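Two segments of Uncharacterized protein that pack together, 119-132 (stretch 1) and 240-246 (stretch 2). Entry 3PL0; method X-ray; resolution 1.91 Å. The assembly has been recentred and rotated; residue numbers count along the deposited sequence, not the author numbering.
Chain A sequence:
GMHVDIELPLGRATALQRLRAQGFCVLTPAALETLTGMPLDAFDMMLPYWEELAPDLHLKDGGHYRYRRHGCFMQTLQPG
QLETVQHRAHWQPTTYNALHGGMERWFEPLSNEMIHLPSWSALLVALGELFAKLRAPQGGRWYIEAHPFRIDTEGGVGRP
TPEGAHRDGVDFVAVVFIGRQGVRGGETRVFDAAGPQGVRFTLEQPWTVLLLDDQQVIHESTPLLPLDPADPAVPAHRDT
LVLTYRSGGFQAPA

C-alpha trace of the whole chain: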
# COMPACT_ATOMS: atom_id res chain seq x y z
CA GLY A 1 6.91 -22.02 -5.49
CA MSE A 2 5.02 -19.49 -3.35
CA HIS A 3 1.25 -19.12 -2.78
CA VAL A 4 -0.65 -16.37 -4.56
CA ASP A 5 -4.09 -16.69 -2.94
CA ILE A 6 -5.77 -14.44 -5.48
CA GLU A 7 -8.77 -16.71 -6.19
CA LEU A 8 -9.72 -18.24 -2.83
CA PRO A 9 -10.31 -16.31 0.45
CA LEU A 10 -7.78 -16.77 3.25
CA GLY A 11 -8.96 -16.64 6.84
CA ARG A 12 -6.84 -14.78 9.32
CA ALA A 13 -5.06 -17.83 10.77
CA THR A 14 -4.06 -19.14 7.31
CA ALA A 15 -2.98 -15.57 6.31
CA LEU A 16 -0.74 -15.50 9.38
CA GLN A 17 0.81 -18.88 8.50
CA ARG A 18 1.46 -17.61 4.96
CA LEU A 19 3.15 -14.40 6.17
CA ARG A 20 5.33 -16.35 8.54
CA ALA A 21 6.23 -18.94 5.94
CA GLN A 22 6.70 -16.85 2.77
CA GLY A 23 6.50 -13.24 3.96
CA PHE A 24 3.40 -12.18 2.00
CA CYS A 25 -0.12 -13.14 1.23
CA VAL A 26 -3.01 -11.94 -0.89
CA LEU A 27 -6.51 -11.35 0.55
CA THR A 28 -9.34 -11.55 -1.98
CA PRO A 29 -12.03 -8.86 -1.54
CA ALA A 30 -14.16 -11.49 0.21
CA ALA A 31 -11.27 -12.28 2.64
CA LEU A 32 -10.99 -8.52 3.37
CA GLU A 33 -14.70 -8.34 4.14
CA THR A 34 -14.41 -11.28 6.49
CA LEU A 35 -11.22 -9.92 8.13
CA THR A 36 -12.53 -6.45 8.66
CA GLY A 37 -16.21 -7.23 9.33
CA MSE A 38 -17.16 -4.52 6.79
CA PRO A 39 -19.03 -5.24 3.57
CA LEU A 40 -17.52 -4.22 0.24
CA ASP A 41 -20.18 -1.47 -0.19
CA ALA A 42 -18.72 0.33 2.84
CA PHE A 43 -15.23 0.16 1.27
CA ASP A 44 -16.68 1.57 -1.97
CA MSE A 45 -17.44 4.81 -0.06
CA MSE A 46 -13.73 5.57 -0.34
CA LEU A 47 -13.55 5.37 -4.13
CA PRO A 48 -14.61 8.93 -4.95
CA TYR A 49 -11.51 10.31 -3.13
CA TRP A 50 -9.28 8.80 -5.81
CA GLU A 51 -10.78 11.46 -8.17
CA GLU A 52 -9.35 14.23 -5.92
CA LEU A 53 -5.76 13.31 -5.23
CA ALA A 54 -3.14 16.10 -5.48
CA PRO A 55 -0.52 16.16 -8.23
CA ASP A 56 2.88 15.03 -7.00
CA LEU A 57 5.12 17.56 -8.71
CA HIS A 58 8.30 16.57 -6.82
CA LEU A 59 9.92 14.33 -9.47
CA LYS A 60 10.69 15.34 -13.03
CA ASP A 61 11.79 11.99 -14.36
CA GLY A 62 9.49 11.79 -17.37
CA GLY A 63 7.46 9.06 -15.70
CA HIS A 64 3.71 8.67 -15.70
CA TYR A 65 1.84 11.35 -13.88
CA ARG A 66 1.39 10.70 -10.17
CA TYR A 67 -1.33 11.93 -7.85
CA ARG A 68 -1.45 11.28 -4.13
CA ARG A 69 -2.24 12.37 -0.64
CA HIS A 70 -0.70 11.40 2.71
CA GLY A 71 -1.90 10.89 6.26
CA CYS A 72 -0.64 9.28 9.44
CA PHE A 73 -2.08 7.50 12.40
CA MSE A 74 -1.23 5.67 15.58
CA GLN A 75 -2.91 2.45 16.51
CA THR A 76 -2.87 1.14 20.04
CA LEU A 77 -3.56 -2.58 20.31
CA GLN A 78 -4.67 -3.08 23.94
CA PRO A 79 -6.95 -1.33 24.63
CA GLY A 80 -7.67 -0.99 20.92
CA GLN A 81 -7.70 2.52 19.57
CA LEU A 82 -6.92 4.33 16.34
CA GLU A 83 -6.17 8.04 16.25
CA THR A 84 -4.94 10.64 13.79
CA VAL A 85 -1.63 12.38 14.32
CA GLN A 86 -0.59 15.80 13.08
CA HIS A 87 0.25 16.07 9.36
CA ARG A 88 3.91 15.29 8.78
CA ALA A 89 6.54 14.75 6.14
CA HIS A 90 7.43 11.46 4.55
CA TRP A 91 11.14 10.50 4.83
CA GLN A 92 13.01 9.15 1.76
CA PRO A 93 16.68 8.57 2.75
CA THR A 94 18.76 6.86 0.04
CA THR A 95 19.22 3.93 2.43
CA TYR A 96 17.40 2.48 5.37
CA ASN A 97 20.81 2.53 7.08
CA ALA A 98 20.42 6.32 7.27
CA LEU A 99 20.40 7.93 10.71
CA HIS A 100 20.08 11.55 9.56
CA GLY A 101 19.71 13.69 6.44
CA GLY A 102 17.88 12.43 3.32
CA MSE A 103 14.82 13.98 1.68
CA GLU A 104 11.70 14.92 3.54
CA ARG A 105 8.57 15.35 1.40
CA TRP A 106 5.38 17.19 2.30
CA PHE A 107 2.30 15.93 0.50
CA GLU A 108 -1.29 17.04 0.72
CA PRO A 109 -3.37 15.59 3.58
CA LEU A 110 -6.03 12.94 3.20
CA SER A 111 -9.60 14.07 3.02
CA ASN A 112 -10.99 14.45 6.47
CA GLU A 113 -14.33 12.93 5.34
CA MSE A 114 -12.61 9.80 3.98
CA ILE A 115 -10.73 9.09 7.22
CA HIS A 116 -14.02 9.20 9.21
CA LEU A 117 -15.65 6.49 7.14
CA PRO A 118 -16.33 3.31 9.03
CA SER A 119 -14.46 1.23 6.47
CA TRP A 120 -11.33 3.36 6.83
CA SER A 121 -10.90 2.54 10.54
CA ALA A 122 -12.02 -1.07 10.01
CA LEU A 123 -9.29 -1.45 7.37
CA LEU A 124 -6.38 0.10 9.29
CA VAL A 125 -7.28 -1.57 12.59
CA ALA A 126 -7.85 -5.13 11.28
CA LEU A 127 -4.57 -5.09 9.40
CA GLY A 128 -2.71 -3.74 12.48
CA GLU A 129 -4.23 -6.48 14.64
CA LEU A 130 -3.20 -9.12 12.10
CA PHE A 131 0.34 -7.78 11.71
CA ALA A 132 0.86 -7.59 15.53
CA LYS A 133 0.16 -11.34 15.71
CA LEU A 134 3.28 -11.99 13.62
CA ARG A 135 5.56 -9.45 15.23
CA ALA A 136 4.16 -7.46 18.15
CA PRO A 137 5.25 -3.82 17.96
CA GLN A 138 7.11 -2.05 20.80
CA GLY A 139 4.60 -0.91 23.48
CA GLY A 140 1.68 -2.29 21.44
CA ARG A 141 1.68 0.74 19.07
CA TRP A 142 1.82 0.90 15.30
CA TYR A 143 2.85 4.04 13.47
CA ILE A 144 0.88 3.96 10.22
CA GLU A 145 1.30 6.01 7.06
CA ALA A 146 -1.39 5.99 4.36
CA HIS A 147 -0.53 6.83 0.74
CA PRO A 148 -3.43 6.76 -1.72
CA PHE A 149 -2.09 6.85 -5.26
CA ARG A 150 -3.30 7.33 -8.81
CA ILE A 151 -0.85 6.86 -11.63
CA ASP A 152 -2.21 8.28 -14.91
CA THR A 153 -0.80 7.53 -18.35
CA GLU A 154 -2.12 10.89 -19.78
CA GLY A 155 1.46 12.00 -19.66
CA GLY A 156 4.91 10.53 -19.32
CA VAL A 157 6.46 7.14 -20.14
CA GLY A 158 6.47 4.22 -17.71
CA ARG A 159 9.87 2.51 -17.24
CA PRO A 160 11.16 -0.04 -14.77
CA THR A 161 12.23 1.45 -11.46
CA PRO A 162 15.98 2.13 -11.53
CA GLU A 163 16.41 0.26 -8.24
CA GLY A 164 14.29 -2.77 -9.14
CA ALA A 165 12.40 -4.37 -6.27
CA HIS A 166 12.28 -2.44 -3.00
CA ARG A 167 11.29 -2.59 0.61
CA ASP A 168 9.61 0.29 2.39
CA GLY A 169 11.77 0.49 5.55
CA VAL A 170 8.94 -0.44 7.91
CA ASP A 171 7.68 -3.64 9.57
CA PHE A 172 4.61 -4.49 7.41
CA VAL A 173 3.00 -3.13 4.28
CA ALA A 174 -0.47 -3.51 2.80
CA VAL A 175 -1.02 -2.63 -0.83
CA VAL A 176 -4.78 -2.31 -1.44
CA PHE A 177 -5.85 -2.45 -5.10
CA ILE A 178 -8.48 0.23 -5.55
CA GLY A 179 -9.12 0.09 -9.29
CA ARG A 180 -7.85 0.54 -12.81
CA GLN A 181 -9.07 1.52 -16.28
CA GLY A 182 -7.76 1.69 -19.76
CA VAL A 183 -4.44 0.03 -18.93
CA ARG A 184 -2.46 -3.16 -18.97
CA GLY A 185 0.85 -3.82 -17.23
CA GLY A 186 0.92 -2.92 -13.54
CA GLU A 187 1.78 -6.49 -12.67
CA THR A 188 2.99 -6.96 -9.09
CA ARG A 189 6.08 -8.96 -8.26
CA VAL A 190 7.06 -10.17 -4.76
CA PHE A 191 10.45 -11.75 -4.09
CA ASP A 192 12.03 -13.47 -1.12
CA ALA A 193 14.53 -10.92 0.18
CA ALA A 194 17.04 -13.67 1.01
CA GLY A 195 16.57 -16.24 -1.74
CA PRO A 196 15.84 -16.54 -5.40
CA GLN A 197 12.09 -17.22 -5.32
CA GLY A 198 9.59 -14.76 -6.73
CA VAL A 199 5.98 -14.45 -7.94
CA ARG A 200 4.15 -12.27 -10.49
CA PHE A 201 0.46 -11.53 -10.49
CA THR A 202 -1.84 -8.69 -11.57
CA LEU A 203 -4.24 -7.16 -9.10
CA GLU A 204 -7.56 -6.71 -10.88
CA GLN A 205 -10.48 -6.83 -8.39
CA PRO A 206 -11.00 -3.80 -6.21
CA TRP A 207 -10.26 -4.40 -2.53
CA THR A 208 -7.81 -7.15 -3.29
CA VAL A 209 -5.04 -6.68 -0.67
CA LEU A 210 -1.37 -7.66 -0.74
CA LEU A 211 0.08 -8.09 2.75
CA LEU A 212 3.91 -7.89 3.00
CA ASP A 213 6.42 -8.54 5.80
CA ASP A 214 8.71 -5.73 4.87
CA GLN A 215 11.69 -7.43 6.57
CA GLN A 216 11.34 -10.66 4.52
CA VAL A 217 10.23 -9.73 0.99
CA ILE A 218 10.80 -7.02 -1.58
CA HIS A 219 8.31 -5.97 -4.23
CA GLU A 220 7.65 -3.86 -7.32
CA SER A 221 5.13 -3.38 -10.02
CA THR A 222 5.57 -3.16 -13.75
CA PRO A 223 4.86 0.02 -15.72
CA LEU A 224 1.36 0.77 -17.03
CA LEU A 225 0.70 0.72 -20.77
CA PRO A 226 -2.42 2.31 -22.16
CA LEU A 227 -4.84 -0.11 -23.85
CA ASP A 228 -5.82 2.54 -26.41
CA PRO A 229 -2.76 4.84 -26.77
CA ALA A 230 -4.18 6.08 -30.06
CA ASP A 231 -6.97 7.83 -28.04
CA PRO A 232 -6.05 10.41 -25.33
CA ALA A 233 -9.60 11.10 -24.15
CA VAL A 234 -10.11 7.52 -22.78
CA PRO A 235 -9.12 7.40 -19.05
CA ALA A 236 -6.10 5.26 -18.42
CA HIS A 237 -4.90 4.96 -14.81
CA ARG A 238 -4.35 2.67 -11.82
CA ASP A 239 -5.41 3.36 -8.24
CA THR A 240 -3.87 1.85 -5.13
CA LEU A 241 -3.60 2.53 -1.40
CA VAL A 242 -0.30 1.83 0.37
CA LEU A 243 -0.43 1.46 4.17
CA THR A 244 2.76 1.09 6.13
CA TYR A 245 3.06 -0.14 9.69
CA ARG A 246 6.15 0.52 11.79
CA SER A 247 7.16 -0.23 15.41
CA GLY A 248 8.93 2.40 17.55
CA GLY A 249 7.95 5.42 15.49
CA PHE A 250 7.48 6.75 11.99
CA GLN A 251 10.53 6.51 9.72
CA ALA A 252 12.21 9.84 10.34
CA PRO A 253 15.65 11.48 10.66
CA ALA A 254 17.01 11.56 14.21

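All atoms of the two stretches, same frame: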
# COMPACT_ATOMS: atom_id res chain seq x y z
N SER A 119 -15.35 2.17 7.10
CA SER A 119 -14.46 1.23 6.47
C SER A 119 -12.99 1.62 6.62
O SER A 119 -12.13 0.75 6.65
CB SER A 119 -14.81 1.10 4.97
OG SER A 119 -14.72 2.35 4.30
N TRP A 120 -12.71 2.91 6.66
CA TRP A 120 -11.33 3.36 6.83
C TRP A 120 -10.71 2.82 8.12
O TRP A 120 -9.68 2.15 8.09
CB TRP A 120 -11.23 4.89 6.79
CG TRP A 120 -9.80 5.41 6.91
CD1 TRP A 120 -9.19 5.91 8.03
CD2 TRP A 120 -8.80 5.39 5.88
NE1 TRP A 120 -7.87 6.23 7.75
CE2 TRP A 120 -7.61 5.93 6.44
CE3 TRP A 120 -8.80 5.02 4.53
CZ2 TRP A 120 -6.44 6.09 5.69
CZ3 TRP A 120 -7.63 5.18 3.79
CH2 TRP A 120 -6.46 5.68 4.37
N SER A 121 -11.36 3.11 9.26
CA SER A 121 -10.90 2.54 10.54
C SER A 121 -10.89 1.01 10.57
O SER A 121 -9.94 0.42 11.06
CB SER A 121 -11.71 3.08 11.72
OG SER A 121 -11.41 4.45 11.92
N ALA A 122 -11.92 0.38 10.03
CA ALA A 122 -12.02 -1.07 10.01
C ALA A 122 -10.80 -1.67 9.29
O ALA A 122 -10.17 -2.62 9.78
CB ALA A 122 -13.34 -1.54 9.33
N LEU A 123 -10.44 -1.05 8.17
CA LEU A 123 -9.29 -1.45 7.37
C LEU A 123 -7.99 -1.31 8.18
O LEU A 123 -7.30 -2.28 8.40
CB LEU A 123 -9.18 -0.60 6.11
CG LEU A 123 -8.06 -1.00 5.12
CD1 LEU A 123 -8.23 -2.50 4.62
CD2 LEU A 123 -8.00 -0.02 3.98
N LEU A 124 -7.65 -0.09 8.61
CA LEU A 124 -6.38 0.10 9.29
C LEU A 124 -6.24 -0.73 10.57
O LEU A 124 -5.17 -1.23 10.86
CB LEU A 124 -6.08 1.56 9.60
CG LEU A 124 -5.52 2.40 8.46
CD1 LEU A 124 -6.45 2.40 7.18
CD2 LEU A 124 -5.24 3.83 9.00
N VAL A 125 -7.32 -0.86 11.32
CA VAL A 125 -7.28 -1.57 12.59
C VAL A 125 -7.08 -3.08 12.39
O VAL A 125 -6.24 -3.68 13.05
CB VAL A 125 -8.55 -1.28 13.43
CG1 VAL A 125 -8.72 -2.29 14.63
CG2 VAL A 125 -8.50 0.16 13.98
N ALA A 126 -7.86 -3.67 11.50
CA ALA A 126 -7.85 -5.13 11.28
C ALA A 126 -6.48 -5.58 10.81
O ALA A 126 -5.95 -6.61 11.28
CB ALA A 126 -8.94 -5.57 10.25
N LEU A 127 -5.90 -4.78 9.93
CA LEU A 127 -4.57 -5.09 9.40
C LEU A 127 -3.49 -4.93 10.48
O LEU A 127 -2.57 -5.74 10.58
CB LEU A 127 -4.23 -4.23 8.17
CG LEU A 127 -5.10 -4.44 6.92
CD1 LEU A 127 -4.74 -3.34 5.95
CD2 LEU A 127 -4.86 -5.85 6.33
N GLY A 128 -3.62 -3.91 11.31
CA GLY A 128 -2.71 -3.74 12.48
C GLY A 128 -2.78 -4.90 13.46
O GLY A 128 -1.75 -5.34 13.99
N GLU A 129 -4.00 -5.38 13.72
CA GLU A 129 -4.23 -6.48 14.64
C GLU A 129 -3.61 -7.75 14.09
O GLU A 129 -2.96 -8.52 14.81
CB GLU A 129 -5.73 -6.68 14.90
CG GLU A 129 -6.31 -5.72 15.93
CD GLU A 129 -7.84 -5.69 15.92
OE1 GLU A 129 -8.45 -6.28 15.01
OE2 GLU A 129 -8.47 -5.05 16.82
N LEU A 130 -3.79 -7.95 12.79
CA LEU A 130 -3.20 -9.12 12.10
C LEU A 130 -1.67 -9.08 12.14
O LEU A 130 -1.01 -10.03 12.62
CB LEU A 130 -3.71 -9.15 10.68
CG LEU A 130 -3.28 -10.33 9.78
CD1 LEU A 130 -4.19 -10.47 8.57
CD2 LEU A 130 -1.86 -10.10 9.28
N PHE A 131 -1.11 -7.95 11.73
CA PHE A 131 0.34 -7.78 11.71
C PHE A 131 0.99 -7.94 13.11
O PHE A 131 2.04 -8.55 13.24
CB PHE A 131 0.71 -6.43 11.10
CG PHE A 131 0.47 -6.32 9.61
CD1 PHE A 131 0.75 -7.37 8.74
CD2 PHE A 131 0.05 -5.14 9.07
CE1 PHE A 131 0.58 -7.25 7.39
CE2 PHE A 131 -0.14 -5.02 7.72
CZ PHE A 131 0.13 -6.07 6.87
N ALA A 132 0.35 -7.43 14.15
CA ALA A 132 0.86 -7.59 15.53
C ALA A 132 0.90 -9.04 16.00
O ALA A 132 1.69 -9.35 16.90
CB ALA A 132 0.01 -6.77 16.52
N THR A 240 -4.29 2.69 -6.23
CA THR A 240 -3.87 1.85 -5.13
C THR A 240 -3.88 2.68 -3.83
O THR A 240 -3.95 3.96 -3.83
CB THR A 240 -2.46 1.31 -5.34
OG1 THR A 240 -1.57 2.38 -5.70
CG2 THR A 240 -2.40 0.24 -6.40
N LEU A 241 -3.81 1.96 -2.72
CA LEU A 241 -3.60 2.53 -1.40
C LEU A 241 -2.48 1.78 -0.73
O LEU A 241 -2.63 0.58 -0.52
CB LEU A 241 -4.84 2.35 -0.55
CG LEU A 241 -4.73 2.82 0.90
CD1 LEU A 241 -4.44 4.34 1.02
CD2 LEU A 241 -6.03 2.46 1.60
N VAL A 242 -1.40 2.47 -0.37
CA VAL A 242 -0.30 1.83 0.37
C VAL A 242 -0.37 2.23 1.85
O VAL A 242 -0.42 3.43 2.18
CB VAL A 242 1.06 2.20 -0.22
CG1 VAL A 242 2.23 1.60 0.65
CG2 VAL A 242 1.14 1.74 -1.72
N LEU A 243 -0.41 1.24 2.72
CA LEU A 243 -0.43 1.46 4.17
C LEU A 243 0.84 0.86 4.74
O LEU A 243 1.18 -0.31 4.43
CB LEU A 243 -1.66 0.82 4.83
CG LEU A 243 -3.08 1.24 4.38
CD1 LEU A 243 -4.20 0.34 4.97
CD2 LEU A 243 -3.33 2.70 4.70
N THR A 244 1.59 1.63 5.53
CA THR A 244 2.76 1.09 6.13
C THR A 244 2.59 1.07 7.64
O THR A 244 2.03 2.00 8.23
CB THR A 244 4.03 1.86 5.74
OG1 THR A 244 3.94 3.19 6.25
CG2 THR A 244 4.21 1.89 4.24
N TYR A 245 3.10 0.01 8.25
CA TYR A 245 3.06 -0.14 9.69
C TYR A 245 4.48 -0.28 10.22
O TYR A 245 5.27 -1.13 9.74
CB TYR A 245 2.24 -1.39 10.06
CG TYR A 245 0.77 -1.28 9.76
CD1 TYR A 245 0.32 -1.26 8.43
CD2 TYR A 245 -0.17 -1.20 10.78
CE1 TYR A 245 -1.02 -1.14 8.14
CE2 TYR A 245 -1.52 -1.10 10.51
CZ TYR A 245 -1.95 -1.05 9.18
OH TYR A 245 -3.29 -0.94 8.93
N ARG A 246 4.80 0.52 11.23
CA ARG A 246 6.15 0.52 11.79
C ARG A 246 6.11 0.60 13.32
O ARG A 246 5.34 1.39 13.89
CB ARG A 246 6.92 1.69 11.21
CG ARG A 246 8.45 1.68 11.55
CD ARG A 246 9.21 2.67 10.68
NE ARG A 246 10.65 2.47 10.84
CZ ARG A 246 11.37 2.98 11.83
NH1 ARG A 246 10.79 3.72 12.77
NH2 ARG A 246 12.66 2.75 11.91

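How do the two backbones lie against each other? Residues 119-132 form part of a longer helix, and it lies across the strand 240-246 with their N-to-C directions 43° apart and their axes 10.1 Å apart at closest approach. That spacing leaves room for a layer of side chains. Inside the helix the usual i to i+4 hydrogen bonds run from Ser119 O to Ala132 N. The strand alternates: Leu241, Leu243 and Tyr245 send their CA-to-CB bonds toward the helix, while that of Thr244 points away and Val242 makes no contact with it.

Which side chains make the apolar part of the contact? Leu243 sits in the middle of it, touching Trp120, Leu123, Leu124 and Leu127. Its CD1 lies 3.8 Å from Leu124 CD1, 3.8 Å from Leu127 CD1 and 3.9 Å from Leu123 CD2, so one methyl meets three leucines, Leu123 and its neighbour Leu124 and, a turn further on from Leu123, Leu127. Toward the start of both stretches, Leu241 CD2 packs 3.8 Å from Trp120 CZ3 and 4.0 Å from Leu123 CD2. The CA-to-CB bonds of Trp120 and Leu123 point sideways, yet the ends of both side chains come nearer to the strand. These are van der Waals contacts between buried groups, and their gain is the exclusion of water.

What polar bond joins the stretches? Tyr245 OH donates a hydrogen bond to Leu124 O, with 2.7 Å between the two oxygens. The acceptor lies near the plane of the tyrosine ring, where a phenolic proton can readily point. Leu124 O also accepts from Gly128 N at 3.1 Å, so the carbonyl serves the helix and the strand together. In this buried setting the bond satisfies a hydroxyl that would otherwise be costly to bury beside the hydrocarbon of Leu127, whose CB is 3.5 Å from Tyr245 OH.

How does the helix accommodate the tyrosine ring? Gly128 brings bare backbone close to it: Gly128 CA is 3.5 Å from Tyr245 CE2, and an ideal CB at this position would be a tight 3.4 Å from that same ring carbon. One turn back along the helix is the bonded carbonyl of Leu124. Further on, Phe131 turns its edge to one face of Tyr245, with Phe131 CE2 3.9 Å from Tyr245 CD1, ring centroids 5.2 Å apart and planes at 67°. This edge-to-face arrangement sets the slightly positive ring hydrogens of Phe131 against the electron-rich face of Tyr245.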